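Local coordinates for protein FprA (Mycobacterium tuberculosis, PDB 1LQT) that transfers electrons between NADPH and ferredoxin through a bound FAD and may supply electrons to P450 systems, at residues R175-D180 / R439-L444; I287-N292 / E309-P314. One frame throughout, in Å; residues are numbered along the deposited sequence.

How the contacts relate
One of these contacts joins pieces far apart in sequence and the other neighbouring strands of a hairpin; their centres lie about 37 Å apart and they do not touch. Contact 1 ties two loops, 175-180 and 439-444, that are 259 residues apart in sequence; contact 2 pairs adjacent strands and is nested inside the loop that contact 1 closes. They share no helix or strand, and both are partly buried, contact 2 lying farther from the centre of the chain. Without regular structure, contact 1 relies on an arginine, backbone carbonyls and bridging waters. Contact 2 relies on antiparallel backbone bonds, with apolar packing and charged pairs added by the side chains.

Contact 1 (R175-D180 / R439-L444); sequences RTDIAD and RPRVKL
R439 wraps its side chain around the carbonyl oxygen of T176 and lays the guanidinium among acceptors from the facing loop, while CG2 of V442, three residues on in the same loop, lies over one face, offset toward the rim. A bend at chi3 (72°) turns the group so that NE meets T176 O at 2.8 Å, almost along the C=O axis and nearly straight. The end of the same group then grips one oxygen of D180: NH1 reaches the syn lone pair of OD1 at 2.7 Å, whereas NH2, 3.0 Å from OD1, approaches from above the carboxylate plane and makes a more bent bond. With D180 OD1 and T176 O both close to its plane, the guanidinium is fixed in rotation. The salt bridge thus sits at the start of helix 180-186, which the loop enters through A179 at the N-cap. In the loop before the helix, T176 OG1 accepts from I178 N at 3.1 Å, closing an ST turn, and is also hydrogen-bonded to L173 O. D177 and R441 lie alongside each other, CB against CG at 3.6 Å, and water 4 links D177 OD2 to R441 NE; the far end of R441 makes salt bridges with D427 and E430 of helix 420-434. K443, extended beyond CG, crosses D177 obliquely, with NZ 4.3 Å from OD2. Water 1 spans that gap, and water 2 joins NZ to D177 O, while NZ also donates to the carbonyls of R50 and N133. R441 O, buried against D177 CB, receives just a CH contact from D177 CA, at 3.5 Å.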
# COMPACT_ATOMS: atom_id res chain seq x y z
N ARG A 175 16.86 -4.30 -13.85
CA ARG A 175 16.02 -4.15 -15.03
C ARG A 175 14.58 -3.75 -14.66
O ARG A 175 13.71 -3.75 -15.52
CB ARG A 175 16.02 -5.42 -15.88
CG ARG A 175 17.41 -5.85 -16.32
CD ARG A 175 18.15 -4.80 -17.10
NE ARG A 175 19.46 -5.30 -17.52
CZ ARG A 175 20.24 -4.73 -18.42
NH1 ARG A 175 19.89 -3.60 -19.00
NH2 ARG A 175 21.39 -5.30 -18.73
N THR A 176 14.36 -3.38 -13.41
CA THR A 176 13.04 -2.97 -12.94
C THR A 176 13.07 -1.47 -12.64
O THR A 176 14.12 -0.83 -12.68
CB THR A 176 12.61 -3.70 -11.63
OG1 THR A 176 13.37 -3.20 -10.52
CG2 THR A 176 12.77 -5.21 -11.74
N ASP A 177 11.92 -0.94 -12.27
CA ASP A 177 11.80 0.45 -11.87
C ASP A 177 12.07 0.69 -10.40
O ASP A 177 11.72 1.74 -9.87
CB ASP A 177 10.45 1.03 -12.30
CG ASP A 177 9.29 0.51 -11.55
OD1 ASP A 177 9.45 -0.30 -10.60
OD2 ASP A 177 8.14 0.94 -11.87
N ILE A 178 12.76 -0.23 -9.75
CA ILE A 178 13.20 -0.04 -8.37
C ILE A 178 13.98 1.27 -8.26
O ILE A 178 14.70 1.68 -9.19
CB ILE A 178 14.06 -1.25 -7.92
CG1 ILE A 178 14.25 -1.26 -6.40
CG2 ILE A 178 15.39 -1.29 -8.68
CD1 ILE A 178 14.84 -2.57 -5.90
N ALA A 179 13.91 1.90 -7.10
CA ALA A 179 14.67 3.10 -6.85
C ALA A 179 16.17 2.84 -7.02
O ALA A 179 16.71 1.86 -6.50
CB ALA A 179 14.44 3.56 -5.43
N ASP A 180 16.86 3.78 -7.65
CA ASP A 180 18.30 3.65 -7.82
C ASP A 180 19.01 3.56 -6.47
O ASP A 180 19.98 2.80 -6.34
CB ASP A 180 18.87 4.80 -8.62
CG ASP A 180 18.76 4.62 -10.10
OD1 ASP A 180 18.47 3.51 -10.58
OD2 ASP A 180 19.08 5.59 -10.84
N ARG A 439 14.75 -0.76 -18.38
CA ARG A 439 13.85 -0.58 -17.25
C ARG A 439 12.59 0.15 -17.69
O ARG A 439 12.66 0.98 -18.60
CB ARG A 439 14.55 0.25 -16.17
CG ARG A 439 15.90 -0.33 -15.75
CD ARG A 439 16.75 0.59 -14.94
NE ARG A 439 16.24 0.78 -13.59
CZ ARG A 439 16.85 1.52 -12.67
NH1 ARG A 439 17.96 2.19 -12.92
NH2 ARG A 439 16.32 1.65 -11.46
N PRO A 440 11.45 -0.08 -17.04
CA PRO A 440 10.26 0.67 -17.45
C PRO A 440 10.40 2.17 -17.23
O PRO A 440 9.87 2.96 -17.99
CB PRO A 440 9.14 0.05 -16.58
CG PRO A 440 9.65 -1.31 -16.24
CD PRO A 440 11.11 -1.18 -16.11
N ARG A 441 11.08 2.52 -16.15
CA ARG A 441 11.33 3.91 -15.82
C ARG A 441 12.42 3.96 -14.76
O ARG A 441 12.71 2.95 -14.11
CB ARG A 441 10.07 4.62 -15.31
CG ARG A 441 9.59 4.14 -13.97
CD ARG A 441 8.34 4.86 -13.47
NE ARG A 441 7.20 4.69 -14.36
CZ ARG A 441 6.51 5.67 -14.99
NH1 ARG A 441 6.77 6.98 -14.83
NH2 ARG A 441 5.51 5.32 -15.78
N VAL A 442 12.99 5.15 -14.58
CA VAL A 442 13.80 5.45 -13.40
C VAL A 442 13.10 6.59 -12.74
O VAL A 442 12.93 7.65 -13.33
CB VAL A 442 15.27 5.81 -13.74
CG1 VAL A 442 16.02 6.10 -12.48
CG2 VAL A 442 15.93 4.72 -14.53
N LYS A 443 12.65 6.37 -11.52
CA LYS A 443 11.86 7.34 -10.81
C LYS A 443 12.67 8.45 -10.20
O LYS A 443 13.77 8.25 -9.70
CB LYS A 443 11.06 6.65 -9.71
CG LYS A 443 9.97 5.74 -10.21
CD LYS A 443 9.29 5.04 -9.07
CE LYS A 443 8.20 4.14 -9.54
NZ LYS A 443 7.62 3.34 -8.38
N LEU A 444 12.06 9.63 -10.20
CA LEU A 444 12.56 10.78 -9.47
C LEU A 444 12.11 10.56 -8.01
O LEU A 444 10.92 10.46 -7.72
CB LEU A 444 11.96 12.04 -10.07
CG LEU A 444 12.42 12.32 -11.50
CD1 LEU A 444 11.49 13.30 -12.16
CD2 LEU A 444 13.84 12.86 -11.51
O HOH W 1 6.08 1.90 -10.33
O HOH W 2 9.89 1.91 -7.86
O HOH W 3 13.26 3.99 -10.12
O HOH W 4 6.76 1.98 -13.99
O HOH W 5 15.50 6.19 -8.57

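Contact 2 (I287-N292 / E309-P314)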
# COMPACT_ATOMS: atom_id res chain seq x y z
N ILE A 287 17.23 -10.76 17.81
CA ILE A 287 15.83 -10.71 18.11
C ILE A 287 15.46 -11.89 18.97
O ILE A 287 15.93 -13.00 18.77
CB ILE A 287 14.98 -10.66 16.79
CG1 ILE A 287 13.50 -10.39 17.06
CG2 ILE A 287 15.18 -11.90 15.94
CD1 ILE A 287 12.69 -10.04 15.83
N VAL A 288 14.60 -11.61 19.94
CA VAL A 288 14.03 -12.64 20.80
C VAL A 288 12.69 -13.07 20.23
O VAL A 288 11.84 -12.23 19.97
CB VAL A 288 13.83 -12.13 22.24
CG1 VAL A 288 13.29 -13.23 23.16
CG2 VAL A 288 15.15 -11.57 22.78
N LEU A 289 12.54 -14.37 20.03
CA LEU A 289 11.33 -14.96 19.46
C LEU A 289 10.67 -15.86 20.49
O LEU A 289 11.32 -16.48 21.33
CB LEU A 289 11.72 -15.80 18.24
CG LEU A 289 12.43 -15.04 17.12
CD1 LEU A 289 12.88 -16.01 16.04
CD2 LEU A 289 11.58 -13.93 16.54
N GLY A 290 9.35 -15.90 20.42
CA GLY A 290 8.54 -16.74 21.28
C GLY A 290 7.69 -17.68 20.46
O GLY A 290 7.12 -17.30 19.44
N ARG A 291 7.55 -18.92 20.93
CA ARG A 291 6.72 -19.90 20.27
C ARG A 291 5.28 -19.75 20.77
O ARG A 291 5.04 -19.63 21.96
CB ARG A 291 7.24 -21.32 20.52
CG ARG A 291 6.47 -22.38 19.77
CD ARG A 291 7.06 -23.76 19.91
NE ARG A 291 6.91 -24.34 21.24
CZ ARG A 291 5.95 -25.16 21.61
NH1 ARG A 291 4.98 -25.47 20.80
NH2 ARG A 291 6.01 -25.70 22.84
N ASN A 292 4.35 -19.86 19.83
CA ASN A 292 2.92 -19.83 20.08
C ASN A 292 2.29 -21.19 19.81
O ASN A 292 2.82 -21.99 19.04
CB ASN A 292 2.26 -18.81 19.14
CG ASN A 292 2.81 -17.43 19.33
OD1 ASN A 292 3.10 -17.01 20.45
ND2 ASN A 292 2.92 -16.68 18.23
N GLU A 309 8.14 -19.72 25.94
CA GLU A 309 9.47 -20.10 25.50
C GLU A 309 10.13 -18.95 24.76
O GLU A 309 9.47 -18.23 24.01
CB GLU A 309 9.35 -21.28 24.57
CG GLU A 309 8.82 -22.53 25.24
CD GLU A 309 8.44 -23.61 24.24
OE1 GLU A 309 8.87 -23.54 23.06
OE2 GLU A 309 7.68 -24.54 24.64
N ARG A 310 11.44 -18.84 24.94
CA ARG A 310 12.22 -17.74 24.31
C ARG A 310 13.46 -18.28 23.62
O ARG A 310 14.15 -19.11 24.20
CB ARG A 310 12.57 -16.69 25.36
CG ARG A 310 11.35 -16.11 26.06
CD ARG A 310 10.57 -15.19 25.13
NE ARG A 310 9.40 -14.62 25.79
CZ ARG A 310 8.15 -15.04 25.62
NH1 ARG A 310 7.86 -16.07 24.85
NH2 ARG A 310 7.15 -14.41 26.23
N GLU A 311 13.71 -17.76 22.42
CA GLU A 311 14.85 -18.13 21.57
C GLU A 311 15.42 -16.78 21.09
O GLU A 311 14.66 -15.88 20.80
CB GLU A 311 14.27 -18.89 20.33
CG GLU A 311 15.15 -19.23 19.15
CD GLU A 311 14.34 -19.65 17.92
OE1 GLU A 311 14.91 -19.62 16.79
OE2 GLU A 311 13.14 -20.00 18.05
N GLU A 312 16.73 -16.66 20.99
CA GLU A 312 17.34 -15.46 20.40
C GLU A 312 18.03 -15.87 19.10
O GLU A 312 18.64 -16.95 19.00
CB GLU A 312 18.32 -14.76 21.37
CG GLU A 312 17.67 -14.37 22.70
CD GLU A 312 18.40 -13.29 23.49
OE1 GLU A 312 19.48 -12.87 23.06
OE2 GLU A 312 17.83 -12.85 24.53
N LEU A 313 17.93 -15.00 18.10
CA LEU A 313 18.51 -15.20 16.78
C LEU A 313 19.28 -13.94 16.37
O LEU A 313 18.71 -12.86 16.47
CB LEU A 313 17.36 -15.42 15.81
CG LEU A 313 17.68 -15.77 14.37
CD1 LEU A 313 18.35 -17.12 14.27
CD2 LEU A 313 16.37 -15.79 13.56
N PRO A 314 20.53 -14.03 15.91
CA PRO A 314 21.19 -12.81 15.41
C PRO A 314 20.50 -12.27 14.18
O PRO A 314 20.09 -13.04 13.33
CB PRO A 314 22.60 -13.29 15.06
CG PRO A 314 22.73 -14.62 15.76
CD PRO A 314 21.38 -15.22 15.82
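R291 leaves its strand with CG anti to the backbone N (chi1 -175°) and bends at chi3 (70°), while E309 carries CG anti to its carbonyl carbon and stays extended beyond it. The two side chains therefore run side by side and meet in a side-on, two-pronged salt bridge. R291 NE donates to E309 OE1 at 2.8 Å in an almost straight line, and R291 NH2 reaches E309 OE2 at 2.7 Å. The planes are turned 42° apart, and both oxygens are met from above the carboxylate plane while staying near the guanidinium plane.

Farther along, the backbones take over. I287 and L313 form a hydrogen-bonded pair, with 2.9 Å both from I287 N to L313 O and from L313 N to I287 O. L289 and E311 repeat the pattern, and the bond from L289 N to E311 O, 2.7 Å, is the shortest and straightest of the four. Between them V288 faces E312 as a non-hydrogen-bonded pair: V288 CG2 lies 3.4 Å from E312 OE2, an oxygen that also bridges to K279. V288 CG1 packs on the aliphatic CD of R310. The R310 chain, bent at chi2, brings its guanidinium alongside G290; NH1 donates to E309 O from above the carbonyl plane and sits 3.7 Å from CA of G290, which has no side chain, and NH2 forms a salt bridge with D306. On the face bearing I287, L289 and L313, I287 CG2 lies against L313 CB and the leucines approach tip to tip, while E311 on that face bridges to R270.

Strand 273-279 flanks 286-296 on its other edge, completing a three-stranded antiparallel meander that includes the hairpin 286-296/302-314, with the side chain of L289 about 10 Å from the bound NADP derivative.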